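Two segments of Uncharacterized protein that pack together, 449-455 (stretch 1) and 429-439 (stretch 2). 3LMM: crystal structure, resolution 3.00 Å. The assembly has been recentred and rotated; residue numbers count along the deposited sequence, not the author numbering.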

# COMPACT_ATOMS: atom_id res chain seq x y z
N VAL A 449 -22.36 -2.89 -2.80
CA VAL A 449 -21.73 -4.18 -2.53
C VAL A 449 -20.30 -4.24 -2.98
O VAL A 449 -19.44 -4.85 -2.33
CB VAL A 449 -22.46 -5.32 -3.23
CG1 VAL A 449 -21.74 -6.63 -2.96
CG2 VAL A 449 -23.88 -5.37 -2.75
N VAL A 450 -20.05 -3.63 -4.13
CA VAL A 450 -18.72 -3.59 -4.70
C VAL A 450 -17.85 -2.78 -3.74
O VAL A 450 -16.69 -3.11 -3.53
CB VAL A 450 -18.75 -2.90 -6.06
CG1 VAL A 450 -17.34 -2.73 -6.57
CG2 VAL A 450 -19.60 -3.70 -7.03
N ALA A 451 -18.44 -1.74 -3.16
CA ALA A 451 -17.74 -0.87 -2.22
C ALA A 451 -17.35 -1.60 -0.94
O ALA A 451 -16.19 -1.63 -0.56
CB ALA A 451 -18.61 0.33 -1.89
N ARG A 452 -18.34 -2.19 -0.28
CA ARG A 452 -18.08 -2.91 0.94
C ARG A 452 -17.07 -4.01 0.66
O ARG A 452 -16.34 -4.45 1.55
CB ARG A 452 -19.39 -3.50 1.49
CG ARG A 452 -19.22 -4.36 2.73
CD ARG A 452 -20.51 -4.45 3.57
NE ARG A 452 -21.67 -5.00 2.85
CZ ARG A 452 -22.51 -4.27 2.11
NH1 ARG A 452 -23.54 -4.87 1.50
NH2 ARG A 452 -22.34 -2.96 1.99
N GLY A 453 -17.00 -4.45 -0.60
CA GLY A 453 -16.06 -5.48 -0.98
C GLY A 453 -14.62 -5.01 -1.00
O GLY A 453 -13.75 -5.65 -0.43
N LEU A 454 -14.38 -3.88 -1.66
CA LEU A 454 -13.06 -3.28 -1.75
C LEU A 454 -12.73 -2.59 -0.45
O LEU A 454 -11.60 -2.13 -0.26
CB LEU A 454 -13.02 -2.24 -2.86
CG LEU A 454 -13.45 -2.72 -4.24
CD1 LEU A 454 -13.72 -1.51 -5.12
CD2 LEU A 454 -12.38 -3.63 -4.82
N GLN A 455 -13.72 -2.50 0.42
CA GLN A 455 -13.57 -1.84 1.70
C GLN A 455 -13.17 -0.38 1.46
O GLN A 455 -12.36 0.18 2.21
CB GLN A 455 -12.51 -2.56 2.55
CG GLN A 455 -13.08 -3.69 3.40
CD GLN A 455 -12.01 -4.57 4.04
OE1 GLN A 455 -11.09 -4.08 4.71
NE2 GLN A 455 -12.14 -5.88 3.87
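Stretch 2 (429-439) DYRIAIVLYLL

Stretch 2 is a helix from Tyr 430 to Leu 439 that crosses the last turns of the stretch 1 helix, Val 449 to Leu 454, with 119° between their N-to-C directions, so the two run obliquely and closer to antiparallel than to parallel. The axes approach to 10.1 Å, and the backbones come nearest at Val 450 and Val 435, CA to CA 6.6 Å, and at Leu 454 and Ile 434, CA to CA 7.1 Å. No hydrogen bond joins the stretches; the contact is apolar and buries 335 Å² in all.

On stretch 2 the contacting residues Tyr 430, Ile 434, Val 435 and Leu 438 follow the three- and four-residue spacing that brings side chains onto one side of a helix. Leu 438 points toward stretch 1 and is m at chi1 and t at chi2, an extended leucine conformation that carries CD1 to the backbone of the first helix: Leu 438 CD1 lies 3.6 Å from Val 449 O and 3.7 Å from Val 450 CA. The same methyl meets Val 449 CG1 at 4.0 Å and, more loosely, Val 450 CG2 at 4.5 Å. Both valines are t at chi1, the usual helical choice. Val 450 leaves its CB sideways, yet its CG1 reaches Val 435 CG2 at 4.4 Å; Val 435 is also t and sideways, so these two branched side chains meet flank to flank.

Gly 453 offers bare backbone next to Leu 438 and Ile 434. A CB in ideal position here would point toward stretch 2 and fall a tight 3.2 Å from Leu 438 CD1, so the absent side chain leaves room for that methyl.

Leu 454 has the largest area covered by the other stretch. Its CB points sideways, but chi1 m and chi2 t bring the branch end nearer, and CD2 packs 3.5 Å from Ile 434 CG1 and 3.8 Å from Tyr 430 CE1. Ile 434, m at both chi angles, points toward stretch 1; Tyr 430, t at chi1, starts sideways and brings its ring in, meeting Leu 454 CD2 obliquely.

Asp 429, t at chi1, caps the second helix: its OD2 accepts from Arg 431 N at 2.6 Å, while its OD1 forms a salt bridge with Arg 431 NH1 at 3.0 Å, as the arginine's end leads away from stretch 1. Gln 455 leaves the first helix with positive phi.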

# COMPACT_ATOMS: atom_id res chain seq x y z
N ASP A 429 -5.68 -7.61 -12.74
CA ASP A 429 -6.20 -6.39 -12.14
C ASP A 429 -7.07 -6.69 -10.92
O ASP A 429 -8.04 -7.43 -11.00
CB ASP A 429 -7.00 -5.58 -13.17
CG ASP A 429 -7.50 -4.25 -12.62
OD1 ASP A 429 -7.66 -3.30 -13.41
OD2 ASP A 429 -7.74 -4.15 -11.39
N TYR A 430 -6.69 -6.08 -9.80
CA TYR A 430 -7.39 -6.26 -8.53
C TYR A 430 -8.87 -5.92 -8.59
O TYR A 430 -9.69 -6.61 -7.97
CB TYR A 430 -6.72 -5.43 -7.43
CG TYR A 430 -7.44 -5.43 -6.10
CD1 TYR A 430 -8.04 -4.26 -5.61
CD2 TYR A 430 -7.51 -6.58 -5.31
CE1 TYR A 430 -8.67 -4.24 -4.36
CE2 TYR A 430 -8.14 -6.57 -4.06
CZ TYR A 430 -8.72 -5.39 -3.59
OH TYR A 430 -9.33 -5.33 -2.35
N ARG A 431 -9.23 -4.87 -9.33
CA ARG A 431 -10.64 -4.47 -9.42
C ARG A 431 -11.50 -5.51 -10.11
O ARG A 431 -12.51 -5.94 -9.57
CB ARG A 431 -10.81 -3.14 -10.16
CG ARG A 431 -10.22 -1.98 -9.45
CD ARG A 431 -9.09 -1.45 -10.27
NE ARG A 431 -9.51 -0.38 -11.15
CZ ARG A 431 -8.77 0.08 -12.16
NH1 ARG A 431 -7.59 -0.46 -12.41
NH2 ARG A 431 -9.20 1.10 -12.90
N ILE A 432 -11.10 -5.92 -11.31
CA ILE A 432 -11.91 -6.90 -11.99
C ILE A 432 -11.89 -8.21 -11.19
O ILE A 432 -12.80 -9.02 -11.30
CB ILE A 432 -11.46 -7.09 -13.47
CG1 ILE A 432 -10.09 -7.76 -13.52
CG2 ILE A 432 -11.45 -5.76 -14.19
CD1 ILE A 432 -10.14 -9.27 -13.27
N ALA A 433 -10.87 -8.40 -10.35
CA ALA A 433 -10.79 -9.62 -9.53
C ALA A 433 -11.89 -9.59 -8.46
O ALA A 433 -12.64 -10.55 -8.28
CB ALA A 433 -9.42 -9.74 -8.88
N ILE A 434 -11.97 -8.48 -7.74
CA ILE A 434 -12.99 -8.35 -6.71
C ILE A 434 -14.36 -8.41 -7.35
O ILE A 434 -15.23 -9.16 -6.92
CB ILE A 434 -12.85 -7.02 -5.95
CG1 ILE A 434 -11.52 -7.00 -5.18
CG2 ILE A 434 -14.04 -6.82 -5.03
CD1 ILE A 434 -11.43 -8.03 -4.06
N VAL A 435 -14.56 -7.60 -8.39
CA VAL A 435 -15.85 -7.60 -9.05
C VAL A 435 -16.22 -9.02 -9.50
O VAL A 435 -17.28 -9.51 -9.14
CB VAL A 435 -15.89 -6.67 -10.26
CG1 VAL A 435 -17.17 -6.88 -11.04
CG2 VAL A 435 -15.81 -5.23 -9.79
N LEU A 436 -15.36 -9.68 -10.27
CA LEU A 436 -15.71 -11.03 -10.68
C LEU A 436 -15.97 -11.93 -9.47
O LEU A 436 -16.88 -12.77 -9.50
CB LEU A 436 -14.62 -11.65 -11.55
CG LEU A 436 -14.68 -11.15 -12.99
CD1 LEU A 436 -13.47 -11.64 -13.79
CD2 LEU A 436 -15.97 -11.61 -13.62
N TYR A 437 -15.22 -11.75 -8.39
CA TYR A 437 -15.45 -12.60 -7.24
C TYR A 437 -16.83 -12.38 -6.63
O TYR A 437 -17.55 -13.34 -6.37
CB TYR A 437 -14.36 -12.42 -6.18
CG TYR A 437 -14.56 -13.30 -4.95
CD1 TYR A 437 -15.06 -12.76 -3.76
CD2 TYR A 437 -14.29 -14.67 -4.99
CE1 TYR A 437 -15.30 -13.57 -2.64
CE2 TYR A 437 -14.53 -15.50 -3.88
CZ TYR A 437 -15.03 -14.93 -2.71
OH TYR A 437 -15.27 -15.74 -1.61
N LEU A 438 -17.21 -11.13 -6.39
CA LEU A 438 -18.52 -10.88 -5.81
C LEU A 438 -19.61 -11.54 -6.64
O LEU A 438 -20.62 -11.98 -6.11
CB LEU A 438 -18.80 -9.39 -5.73
CG LEU A 438 -17.85 -8.68 -4.79
CD1 LEU A 438 -18.23 -7.23 -4.69
CD2 LEU A 438 -17.93 -9.36 -3.43
N LEU A 439 -19.39 -11.62 -7.95
CA LEU A 439 -20.39 -12.24 -8.81
C LEU A 439 -20.33 -13.77 -8.80
O LEU A 439 -21.27 -14.42 -9.27
CB LEU A 439 -20.29 -11.71 -10.23
CG LEU A 439 -20.76 -10.28 -10.48
CD1 LEU A 439 -20.73 -10.06 -11.98
CD2 LEU A 439 -22.16 -10.04 -9.95